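Local coordinates for protein 433aa long hypothetical phosphoribosylglycinamide formyl transferase (Pyrococcus horikoshii, PDB 2DWC) that is of unproven function but belongs to the PurT-type ATP-grasp proteins and holds adenosine-5'-diphosphate in its nucleotide pocket, at residues B[114-125]-B[288-296]; B[127-135]-B[261-270]. All coordinates share one frame; numbering follows the deposited sequence.

Contact 1: B[114-125]-B[288-296]; sequences ATWIAMHRERLR and WANEVSPRP. With ADP (adenosine-5'-diphosphate), chain H.
Pro-294, just past the end of strand 288-293, sets its ring against Ala-114, Thr-115 and Ala-118 of helix 112-118: CB meets Ala-114 CB at 3.9 Å and CD meets Ala-118 CB at 3.6 Å. The two alanines, one turn apart, form a shallow seat for the ring. Earlier on the strand the bump comes from helix 121-132: Leu-124, its CG anti to the backbone N (chi1 -176°), splits its methyls between two neighbouring residues, CD1 resting on Val-292 CG1 (3.6 Å) and CD2 against Glu-291 CB. CD2 also covers Val-292 N, a buried amide with no partner in the model. Arginines flank this apolar middle. Arg-295 NH1 donates to Thr-115 OG1 at 3.1 Å, nearly in the guanidinium plane. Arg-125 NH2 bonds weakly to Asn-290 O, two waters link its guanidinium to Asn-290 O and OD1, and Ser-137 OG bonds to Arg-125 NH1. The preATP-grasp side thus meets the ATP-grasp region at the ADP pocket. There Arg-121, its NE tied to Ala-163 O, reaches ADP O3B with NH2 at 2.6 Å; it probably offsets part of the charge of the diphosphate and of Glu-291, its long salt-bridge partner, whose OE2 lies 2.7 Å from ADP O3A.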
loop_
_atom_site.group_PDB
_atom_site.type_symbol
_atom_site.label_atom_id
_atom_site.label_comp_id
_atom_site.label_asym_id
_atom_site.label_seq_id
_atom_site.Cartn_x
_atom_site.Cartn_y
_atom_site.Cartn_z
ATOM N N ALA B 114 -1.091 -23.413 17.325
ATOM C CA ALA B 114 0.121 -22.591 17.255
ATOM C C ALA B 114 0.079 -21.397 18.173
ATOM O O ALA B 114 1.079 -21.060 18.789
ATOM C CB ALA B 114 0.400 -22.127 15.788
ATOM N N THR B 115 -1.073 -20.741 18.279
ATOM C CA THR B 115 -1.173 -19.587 19.162
ATOM C C THR B 115 -1.106 -20.041 20.607
ATOM O O THR B 115 -0.440 -19.410 21.443
ATOM C CB THR B 115 -2.466 -18.810 18.875
ATOM O OG1 THR B 115 -2.330 -18.216 17.582
ATOM C CG2 THR B 115 -2.714 -17.693 19.910
ATOM N N TRP B 116 -1.728 -21.171 20.889
ATOM C CA TRP B 116 -1.728 -21.690 22.258
ATOM C C TRP B 116 -0.310 -22.129 22.666
ATOM O O TRP B 116 0.088 -21.932 23.812
ATOM C CB TRP B 116 -2.738 -22.843 22.322
ATOM C CG TRP B 116 -2.724 -23.650 23.564
ATOM C CD1 TRP B 116 -3.431 -23.414 24.717
ATOM C CD2 TRP B 116 -2.047 -24.893 23.746
ATOM N NE1 TRP B 116 -3.232 -24.453 25.611
ATOM C CE2 TRP B 116 -2.390 -25.374 25.036
ATOM C CE3 TRP B 116 -1.189 -25.657 22.939
ATOM C CZ2 TRP B 116 -1.902 -26.585 25.532
ATOM C CZ3 TRP B 116 -0.704 -26.870 23.441
ATOM C CH2 TRP B 116 -1.064 -27.313 24.719
ATOM N N ILE B 117 0.462 -22.686 21.736
ATOM C CA ILE B 117 1.826 -23.079 22.050
ATOM C C ILE B 117 2.716 -21.871 22.258
ATOM O O ILE B 117 3.365 -21.750 23.288
ATOM C CB ILE B 117 2.454 -23.920 20.937
ATOM C CG1 ILE B 117 1.851 -25.313 20.947
ATOM C CG2 ILE B 117 3.994 -23.966 21.097
ATOM C CD1 ILE B 117 2.408 -26.214 19.858
ATOM N N ALA B 118 2.690 -20.942 21.302
ATOM C CA ALA B 118 3.569 -19.783 21.358
ATOM C C ALA B 118 3.361 -18.852 22.524
ATOM O O ALA B 118 4.255 -18.071 22.874
ATOM C CB ALA B 118 3.475 -18.986 20.020
ATOM N N MET B 119 2.207 -18.914 23.157
ATOM C CA MET B 119 1.987 -17.998 24.254
ATOM C C MET B 119 2.451 -18.508 25.618
ATOM O O MET B 119 2.327 -17.806 26.613
ATOM C CB MET B 119 0.513 -17.620 24.296
ATOM C CG MET B 119 -0.412 -18.764 24.516
ATOM S SD MET B 119 -0.510 -19.042 26.277
ATOM C CE MET B 119 -1.317 -17.452 26.811
ATOM N N HIS B 120 3.001 -19.717 25.640
ATOM C CA HIS B 120 3.471 -20.348 26.884
ATOM C C HIS B 120 4.947 -20.710 26.680
ATOM O O HIS B 120 5.264 -21.607 25.891
ATOM C CB HIS B 120 2.635 -21.595 27.135
ATOM C CG HIS B 120 2.780 -22.157 28.515
ATOM N ND1 HIS B 120 3.910 -22.832 28.935
ATOM C CD2 HIS B 120 1.924 -22.170 29.565
ATOM C CE1 HIS B 120 3.739 -23.242 30.180
ATOM N NE2 HIS B 120 2.541 -22.854 30.587
ATOM N N ARG B 121 5.839 -20.048 27.414
ATOM C CA ARG B 121 7.261 -20.277 27.203
ATOM C C ARG B 121 7.722 -21.723 27.345
ATOM O O ARG B 121 8.667 -22.140 26.667
ATOM C CB ARG B 121 8.110 -19.367 28.099
ATOM C CG ARG B 121 7.899 -17.879 27.885
ATOM C CD ARG B 121 9.005 -17.153 28.581
ATOM N NE ARG B 121 8.748 -15.731 28.701
ATOM C CZ ARG B 121 9.023 -14.834 27.763
ATOM N NH1 ARG B 121 9.565 -15.205 26.608
ATOM N NH2 ARG B 121 8.781 -13.551 28.006
ATOM N N GLU B 122 7.057 -22.502 28.197
ATOM C CA GLU B 122 7.448 -23.901 28.364
ATOM C C GLU B 122 6.945 -24.763 27.202
ATOM O O GLU B 122 7.672 -25.577 26.649
ATOM C CB GLU B 122 6.921 -24.464 29.693
ATOM C CG GLU B 122 7.317 -25.927 29.860
ATOM C CD GLU B 122 6.958 -26.486 31.225
ATOM O OE1 GLU B 122 7.379 -27.620 31.522
ATOM O OE2 GLU B 122 6.257 -25.792 31.981
ATOM N N ARG B 123 5.683 -24.590 26.818
ATOM C CA ARG B 123 5.184 -25.366 25.703
ATOM C C ARG B 123 6.020 -25.049 24.445
ATOM O O ARG B 123 6.350 -25.933 23.665
ATOM C CB ARG B 123 3.702 -25.051 25.445
ATOM C CG ARG B 123 2.764 -25.446 26.595
ATOM C CD ARG B 123 1.287 -25.432 26.156
ATOM N NE ARG B 123 0.736 -24.083 25.982
ATOM C CZ ARG B 123 -0.092 -23.490 26.846
ATOM N NH1 ARG B 123 -0.467 -24.130 27.949
ATOM N NH2 ARG B 123 -0.558 -22.265 26.608
ATOM N N LEU B 124 6.369 -23.785 24.273
ATOM C CA LEU B 124 7.136 -23.374 23.101
ATOM C C LEU B 124 8.556 -23.934 23.114
ATOM O O LEU B 124 9.003 -24.538 22.140
ATOM C CB LEU B 124 7.208 -21.855 23.026
ATOM C CG LEU B 124 7.903 -21.323 21.774
ATOM C CD1 LEU B 124 7.243 -21.942 20.530
ATOM C CD2 LEU B 124 7.818 -19.796 21.771
ATOM N N ARG B 125 9.257 -23.717 24.222
ATOM C CA ARG B 125 10.633 -24.198 24.320
ATOM C C ARG B 125 10.681 -25.707 24.134
ATOM O O ARG B 125 11.524 -26.225 23.399
ATOM C CB ARG B 125 11.253 -23.782 25.667
ATOM C CG ARG B 125 12.745 -24.188 25.837
ATOM C CD ARG B 125 13.649 -23.826 24.639
ATOM N NE ARG B 125 13.718 -22.379 24.347
ATOM C CZ ARG B 125 14.703 -21.576 24.724
ATOM N NH1 ARG B 125 15.719 -22.057 25.429
ATOM N NH2 ARG B 125 14.698 -20.300 24.354
ATOM N N TRP B 288 21.017 -19.732 17.259
ATOM C CA TRP B 288 20.192 -20.320 18.325
ATOM C C TRP B 288 18.747 -19.877 18.114
ATOM O O TRP B 288 18.525 -18.701 17.837
ATOM C CB TRP B 288 20.614 -19.790 19.690
ATOM C CG TRP B 288 21.980 -20.203 20.173
ATOM C CD1 TRP B 288 22.267 -21.240 21.031
ATOM C CD2 TRP B 288 23.229 -19.534 19.915
ATOM N NE1 TRP B 288 23.616 -21.247 21.328
ATOM C CE2 TRP B 288 24.230 -20.216 20.659
ATOM C CE3 TRP B 288 23.600 -18.425 19.136
ATOM C CZ2 TRP B 288 25.580 -19.819 20.646
ATOM C CZ3 TRP B 288 24.954 -18.028 19.124
ATOM C CH2 TRP B 288 25.920 -18.729 19.878
ATOM N N ALA B 289 17.781 -20.790 18.257
ATOM C CA ALA B 289 16.362 -20.430 18.131
ATOM C C ALA B 289 15.932 -19.864 19.456
ATOM O O ALA B 289 16.217 -20.446 20.505
ATOM C CB ALA B 289 15.488 -21.652 17.793
ATOM N N ASN B 290 15.214 -18.741 19.429
ATOM C CA ASN B 290 14.804 -18.119 20.662
ATOM C C ASN B 290 13.325 -18.370 20.887
ATOM O O ASN B 290 12.949 -19.051 21.823
ATOM C CB ASN B 290 15.131 -16.626 20.615
ATOM C CG ASN B 290 14.557 -15.860 21.788
ATOM O OD1 ASN B 290 14.370 -16.408 22.867
ATOM N ND2 ASN B 290 14.304 -14.564 21.580
ATOM N N GLU B 291 12.478 -17.823 20.022
ATOM C CA GLU B 291 11.046 -18.061 20.188
ATOM C C GLU B 291 10.391 -17.834 18.820
ATOM O O GLU B 291 11.078 -17.665 17.838
ATOM C CB GLU B 291 10.487 -17.100 21.233
ATOM C CG GLU B 291 10.565 -15.640 20.822
ATOM C CD GLU B 291 10.158 -14.706 21.946
ATOM O OE1 GLU B 291 9.438 -15.162 22.856
ATOM O OE2 GLU B 291 10.540 -13.518 21.910
ATOM N N VAL B 292 9.069 -17.861 18.742
ATOM C CA VAL B 292 8.442 -17.659 17.436
ATOM C C VAL B 292 7.044 -17.058 17.595
ATOM O O VAL B 292 6.325 -17.382 18.544
ATOM C CB VAL B 292 8.380 -19.013 16.653
ATOM C CG1 VAL B 292 7.895 -20.087 17.551
ATOM C CG2 VAL B 292 7.440 -18.915 15.432
ATOM N N SER B 293 6.691 -16.150 16.699
ATOM C CA SER B 293 5.338 -15.581 16.734
ATOM C C SER B 293 4.650 -16.187 15.517
ATOM O O SER B 293 5.151 -16.088 14.400
ATOM C CB SER B 293 5.372 -14.059 16.613
ATOM O OG SER B 293 4.095 -13.573 16.951
ATOM N N PRO B 294 3.490 -16.851 15.712
ATOM C CA PRO B 294 2.795 -17.474 14.584
ATOM C C PRO B 294 1.910 -16.502 13.795
ATOM O O PRO B 294 0.743 -16.798 13.528
ATOM C CB PRO B 294 2.005 -18.590 15.267
ATOM C CG PRO B 294 1.559 -17.910 16.527
ATOM C CD PRO B 294 2.781 -17.130 16.978
ATOM N N ARG B 295 2.512 -15.388 13.392
ATOM C CA ARG B 295 1.794 -14.338 12.660
ATOM C C ARG B 295 2.794 -13.272 12.322
ATOM O O ARG B 295 3.931 -13.308 12.802
ATOM C CB ARG B 295 0.714 -13.742 13.603
ATOM C CG ARG B 295 1.212 -13.232 14.975
ATOM C CD ARG B 295 -0.033 -12.839 15.850
ATOM N NE ARG B 295 0.085 -13.420 17.171
ATOM C CZ ARG B 295 -0.504 -14.537 17.617
ATOM N NH1 ARG B 295 -1.352 -15.322 16.892
ATOM N NH2 ARG B 295 -0.173 -14.908 18.837
ATOM N N PRO B 296 2.386 -12.286 11.509
ATOM C CA PRO B 296 3.246 -11.166 11.117
ATOM C C PRO B 296 3.768 -10.544 12.436
ATOM O O PRO B 296 3.068 -10.528 13.460
ATOM C CB PRO B 296 2.278 -10.218 10.407
ATOM C CG PRO B 296 1.322 -11.159 9.704
ATOM C CD PRO B 296 1.111 -12.296 10.736
HETATM P PB ADP H . 9.856 -11.337 24.754
HETATM O O1B ADP H . 8.853 -11.619 23.703
HETATM O O2B ADP H . 10.695 -9.962 24.795
HETATM O O3B ADP H . 9.832 -12.091 26.176
HETATM P PA ADP H . 12.304 -12.656 25.117
HETATM O O1A ADP H . 12.041 -12.405 26.552
HETATM O O2A ADP H . 12.522 -14.224 24.831
HETATM O O3A ADP H . 11.082 -12.202 24.173
HETATM O "O5'" ADP H . 13.616 -11.886 24.601
HETATM C "C5'" ADP H . 13.707 -10.463 24.705
HETATM C "C4'" ADP H . 15.163 -10.047 24.502
HETATM O "O4'" ADP H . 15.982 -10.360 25.640
HETATM C "C3'" ADP H . 15.762 -10.857 23.353
HETATM O "O3'" ADP H . 15.374 -10.263 22.112
HETATM C "C2'" ADP H . 17.232 -10.563 23.637
HETATM O "O2'" ADP H . 17.505 -9.190 23.346
HETATM C "C1'" ADP H . 17.268 -10.786 25.150
HETATM N N9 ADP H . 17.411 -12.225 25.473
HETATM C C8 ADP H . 16.427 -13.074 25.752
HETATM N N7 ADP H . 16.940 -14.278 26.015
HETATM C C5 ADP H . 18.257 -14.189 25.907
HETATM C C6 ADP H . 19.308 -15.093 26.050
HETATM N N6 ADP H . 19.071 -16.348 26.418
HETATM N N1 ADP H . 20.561 -14.665 25.842
HETATM C C2 ADP H . 20.813 -13.412 25.513
HETATM N N3 ADP H . 19.840 -12.526 25.372
HETATM C C4 ADP H . 18.565 -12.880 25.560
HETATM O O HOH W 1 9.225 -17.546 24.751
HETATM O O HOH W 2 11.583 -21.034 23.137
HETATM O O HOH W 3 16.175 -17.910 24.142
#

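Contact 2: B[127-135]-B[261-270]; sequences TLVKEAKVP and RIAKRITDVL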
loop_
_atom_site.group_PDB
_atom_site.type_symbol
_atom_site.label_atom_id
_atom_site.label_comp_id
_atom_site.label_asym_id
_atom_site.label_seq_id
_atom_site.Cartn_x
_atom_site.Cartn_y
_atom_site.Cartn_z
ATOM N N THR B 127 8.651 -27.506 22.483
ATOM C CA THR B 127 8.351 -27.807 21.090
ATOM C C THR B 127 9.624 -27.636 20.258
ATOM O O THR B 127 9.922 -28.464 19.393
ATOM C CB THR B 127 7.208 -26.879 20.556
ATOM O OG1 THR B 127 6.008 -27.152 21.296
ATOM C CG2 THR B 127 6.939 -27.125 19.063
ATOM N N LEU B 128 10.364 -26.553 20.510
ATOM C CA LEU B 128 11.602 -26.335 19.764
ATOM C C LEU B 128 12.650 -27.410 20.038
ATOM O O LEU B 128 13.321 -27.867 19.123
ATOM C CB LEU B 128 12.230 -24.984 20.107
ATOM C CG LEU B 128 11.830 -23.775 19.238
ATOM C CD1 LEU B 128 10.334 -23.762 19.024
ATOM C CD2 LEU B 128 12.307 -22.484 19.906
ATOM N N VAL B 129 12.796 -27.785 21.303
ATOM C CA VAL B 129 13.816 -28.763 21.663
ATOM C C VAL B 129 13.426 -30.204 21.341
ATOM O O VAL B 129 14.182 -30.910 20.690
ATOM C CB VAL B 129 14.168 -28.660 23.186
ATOM C CG1 VAL B 129 15.229 -29.729 23.549
ATOM C CG2 VAL B 129 14.676 -27.262 23.519
ATOM N N LYS B 130 12.242 -30.634 21.771
ATOM C CA LYS B 130 11.806 -32.021 21.547
ATOM C C LYS B 130 11.230 -32.347 20.180
ATOM O O LYS B 130 11.475 -33.430 19.656
ATOM C CB LYS B 130 10.774 -32.444 22.595
ATOM C CG LYS B 130 11.148 -32.157 24.037
ATOM C CD LYS B 130 12.447 -32.827 24.416
ATOM C CE LYS B 130 12.810 -32.496 25.869
ATOM N NZ LYS B 130 14.212 -32.893 26.212
ATOM N N GLU B 131 10.460 -31.439 19.587
ATOM C CA GLU B 131 9.893 -31.744 18.278
ATOM C C GLU B 131 10.638 -31.154 17.079
ATOM O O GLU B 131 10.916 -31.850 16.119
ATOM C CB GLU B 131 8.444 -31.299 18.225
ATOM C CG GLU B 131 7.604 -31.805 19.371
ATOM C CD GLU B 131 6.150 -31.396 19.217
ATOM O OE1 GLU B 131 5.481 -31.908 18.285
ATOM O OE2 GLU B 131 5.685 -30.552 20.015
ATOM N N ALA B 132 10.932 -29.858 17.105
ATOM C CA ALA B 132 11.636 -29.275 15.970
ATOM C C ALA B 132 13.099 -29.728 15.994
ATOM O O ALA B 132 13.729 -29.819 14.951
ATOM C CB ALA B 132 11.575 -27.695 16.031
ATOM N N LYS B 133 13.624 -29.948 17.201
ATOM C CA LYS B 133 15.011 -30.365 17.412
ATOM C C LYS B 133 15.991 -29.356 16.860
ATOM O O LYS B 133 16.778 -29.648 15.957
ATOM C CB LYS B 133 15.241 -31.740 16.783
ATOM C CG LYS B 133 14.376 -32.793 17.401
ATOM C CD LYS B 133 14.600 -34.130 16.702
ATOM C CE LYS B 133 13.753 -35.238 17.312
ATOM N NZ LYS B 133 14.027 -36.544 16.623
ATOM N N VAL B 134 15.909 -28.139 17.387
ATOM C CA VAL B 134 16.789 -27.070 16.947
ATOM C C VAL B 134 17.542 -26.562 18.145
ATOM O O VAL B 134 17.088 -26.677 19.273
ATOM C CB VAL B 134 15.992 -25.884 16.309
ATOM C CG1 VAL B 134 15.335 -26.335 15.015
ATOM C CG2 VAL B 134 14.968 -25.365 17.292
ATOM N N PRO B 135 18.721 -25.980 17.912
ATOM C CA PRO B 135 19.512 -25.461 19.026
ATOM C C PRO B 135 18.877 -24.259 19.707
ATOM O O PRO B 135 18.257 -23.417 19.055
ATOM C CB PRO B 135 20.864 -25.127 18.377
ATOM C CG PRO B 135 20.509 -24.814 16.959
ATOM C CD PRO B 135 19.369 -25.753 16.605
ATOM N N ARG B 261 17.319 -23.273 7.827
ATOM C CA ARG B 261 17.143 -24.644 8.284
ATOM C C ARG B 261 16.366 -24.729 9.608
ATOM O O ARG B 261 15.463 -25.576 9.764
ATOM C CB ARG B 261 18.544 -25.304 8.451
ATOM C CG ARG B 261 18.502 -26.817 8.747
ATOM C CD ARG B 261 19.898 -27.368 9.146
ATOM N NE ARG B 261 20.318 -26.968 10.491
ATOM C CZ ARG B 261 19.813 -27.463 11.620
ATOM N NH1 ARG B 261 18.853 -28.386 11.581
ATOM N NH2 ARG B 261 20.288 -27.049 12.792
ATOM N N ILE B 262 16.739 -23.882 10.559
ATOM C CA ILE B 262 16.097 -23.867 11.887
ATOM C C ILE B 262 14.637 -23.417 11.745
ATOM O O ILE B 262 13.717 -24.031 12.323
ATOM C CB ILE B 262 16.876 -22.936 12.838
ATOM C CG1 ILE B 262 18.162 -23.662 13.278
ATOM C CG2 ILE B 262 16.040 -22.578 14.074
ATOM C CD1 ILE B 262 19.145 -22.816 13.942
ATOM N N ALA B 263 14.425 -22.343 10.982
ATOM C CA ALA B 263 13.036 -21.870 10.774
ATOM C C ALA B 263 12.185 -22.988 10.153
ATOM O O ALA B 263 11.053 -23.235 10.575
ATOM C CB ALA B 263 13.032 -20.576 9.827
ATOM N N LYS B 264 12.712 -23.696 9.155
ATOM C CA LYS B 264 11.936 -24.760 8.516
ATOM C C LYS B 264 11.528 -25.865 9.489
ATOM O O LYS B 264 10.387 -26.357 9.448
ATOM C CB LYS B 264 12.735 -25.360 7.343
ATOM C CG LYS B 264 12.046 -26.527 6.600
ATOM C CD LYS B 264 10.848 -26.085 5.810
ATOM C CE LYS B 264 10.511 -27.075 4.670
ATOM N NZ LYS B 264 10.153 -28.448 5.155
ATOM N N ARG B 265 12.459 -26.255 10.356
ATOM C CA ARG B 265 12.170 -27.316 11.334
ATOM C C ARG B 265 11.060 -26.853 12.281
ATOM O O ARG B 265 10.192 -27.635 12.645
ATOM C CB ARG B 265 13.427 -27.655 12.134
ATOM C CG ARG B 265 14.362 -28.643 11.423
ATOM C CD ARG B 265 15.570 -28.910 12.306
ATOM N NE ARG B 265 16.377 -30.036 11.867
ATOM C CZ ARG B 265 15.944 -31.289 11.810
ATOM N NH1 ARG B 265 14.691 -31.587 12.159
ATOM N NH2 ARG B 265 16.777 -32.248 11.425
ATOM N N ILE B 266 11.070 -25.570 12.626
ATOM C CA ILE B 266 10.054 -25.042 13.537
ATOM C C ILE B 266 8.695 -24.923 12.852
ATOM O O ILE B 266 7.684 -25.360 13.392
ATOM C CB ILE B 266 10.469 -23.685 14.091
ATOM C CG1 ILE B 266 11.614 -23.892 15.101
ATOM C CG2 ILE B 266 9.256 -22.991 14.787
ATOM C CD1 ILE B 266 12.398 -22.602 15.433
ATOM N N THR B 267 8.666 -24.319 11.673
ATOM C CA THR B 267 7.364 -24.176 11.015
ATOM C C THR B 267 6.779 -25.510 10.553
ATOM O O THR B 267 5.560 -25.667 10.522
ATOM C CB THR B 267 7.420 -23.135 9.861
ATOM O OG1 THR B 267 8.324 -23.572 8.850
ATOM C CG2 THR B 267 7.881 -21.764 10.418
ATOM N N ASP B 268 7.618 -26.486 10.188
ATOM C CA ASP B 268 7.082 -27.810 9.814
ATOM C C ASP B 268 6.340 -28.396 11.035
ATOM O O ASP B 268 5.331 -29.105 10.876
ATOM C CB ASP B 268 8.229 -28.772 9.441
ATOM C CG ASP B 268 8.748 -28.562 8.031
ATOM O OD1 ASP B 268 9.805 -29.165 7.723
ATOM O OD2 ASP B 268 8.135 -27.807 7.224
ATOM N N VAL B 269 6.853 -28.160 12.242
ATOM C CA VAL B 269 6.155 -28.653 13.433
ATOM C C VAL B 269 4.866 -27.855 13.740
ATOM O O VAL B 269 3.825 -28.441 14.071
ATOM C CB VAL B 269 7.058 -28.604 14.671
ATOM C CG1 VAL B 269 6.243 -28.926 15.932
ATOM C CG2 VAL B 269 8.209 -29.638 14.508
ATOM N N LEU B 270 4.925 -26.525 13.646
ATOM C CA LEU B 270 3.727 -25.741 13.968
ATOM C C LEU B 270 2.618 -25.963 12.939
ATOM O O LEU B 270 1.446 -26.025 13.309
ATOM C CB LEU B 270 4.081 -24.239 14.133
ATOM C CG LEU B 270 5.043 -23.961 15.301
ATOM C CD1 LEU B 270 5.406 -22.478 15.306
ATOM C CD2 LEU B 270 4.382 -24.368 16.658
#
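Thr-127 O is gripped by two backbone amides, Glu-131 N at 3.0 Å and Ala-132 N at 2.9 Å, where helix 127-132 widens into a pi-type turn before Lys-133 leaves it with positive phi. Within the ATP-grasp region this widened end of helix 121-132 lies across helix 253-270, the axes of 127-132 and 261-270 making an angle of 82°, nearly perpendicular. Val-269 packs against its side: CG1 slides past Thr-127 CG2 (3.7 Å) and meets the Glu-131 side chain, while CG2 sits against Ala-132 CA (3.7 Å). Both branches are engaged because CG1 stands anti to the backbone N (chi1 172°), with CG2 beside that N. Ala-132 sets its CB over the Arg-265 carbonyl and next to Ile-266 CG1. Ile-266 reaches on with CD1 to Leu-128 CG, across whose side chain it lies at a slant, and to Val-134. Val-134 passes Arg-265 in the opposite direction, CG1 against the arginine's CB at 3.7 Å, and Pro-135 CG meets Ile-262 CD1 tip to tip at 3.9 Å. The Arg-265 chain is extended, so its methylenes run beside the end of helix 127-132 and bring CD to 3.3 Å from Ala-132 O, with Lys-133 O over one guanidinium face. Arg-261, whose NE forms a salt bridge with Glu-258, sets its guanidinium edge beside that of Arg-265. Ile-262 and Ile-266 also rest on strand 274-283. Methyl packing thus carries the interface, with the arginine side chains at its more exposed side; the carbonyls at the helix end, which bear partial negative charge, probably favour the nearby Arg-265, and Glu-258 would offset part of the charge where the two guanidiniums meet.

The two contacts lie side by side, their centres about 11 Å apart, and both draw on helix 121-132: its first turns, with helix 112-118, meet strand 286-293 and the residues after it in contact 1, and its last turns and the loop after them meet helix 253-270 in contact 2. Along the chain the order is 114-125, 127-135, 261-270, 288-296, so contact 2 falls wholly within the span bridged by contact 1. They also touch directly: Ala-289 N probably bonds to Pro-135 O at 2.8 Å, and Ala-289 CB packs on Val-134 and Ile-262. Helix 121-132 is therefore anchored at both ends on the ATP-grasp region, with the ADP pocket at contact 1.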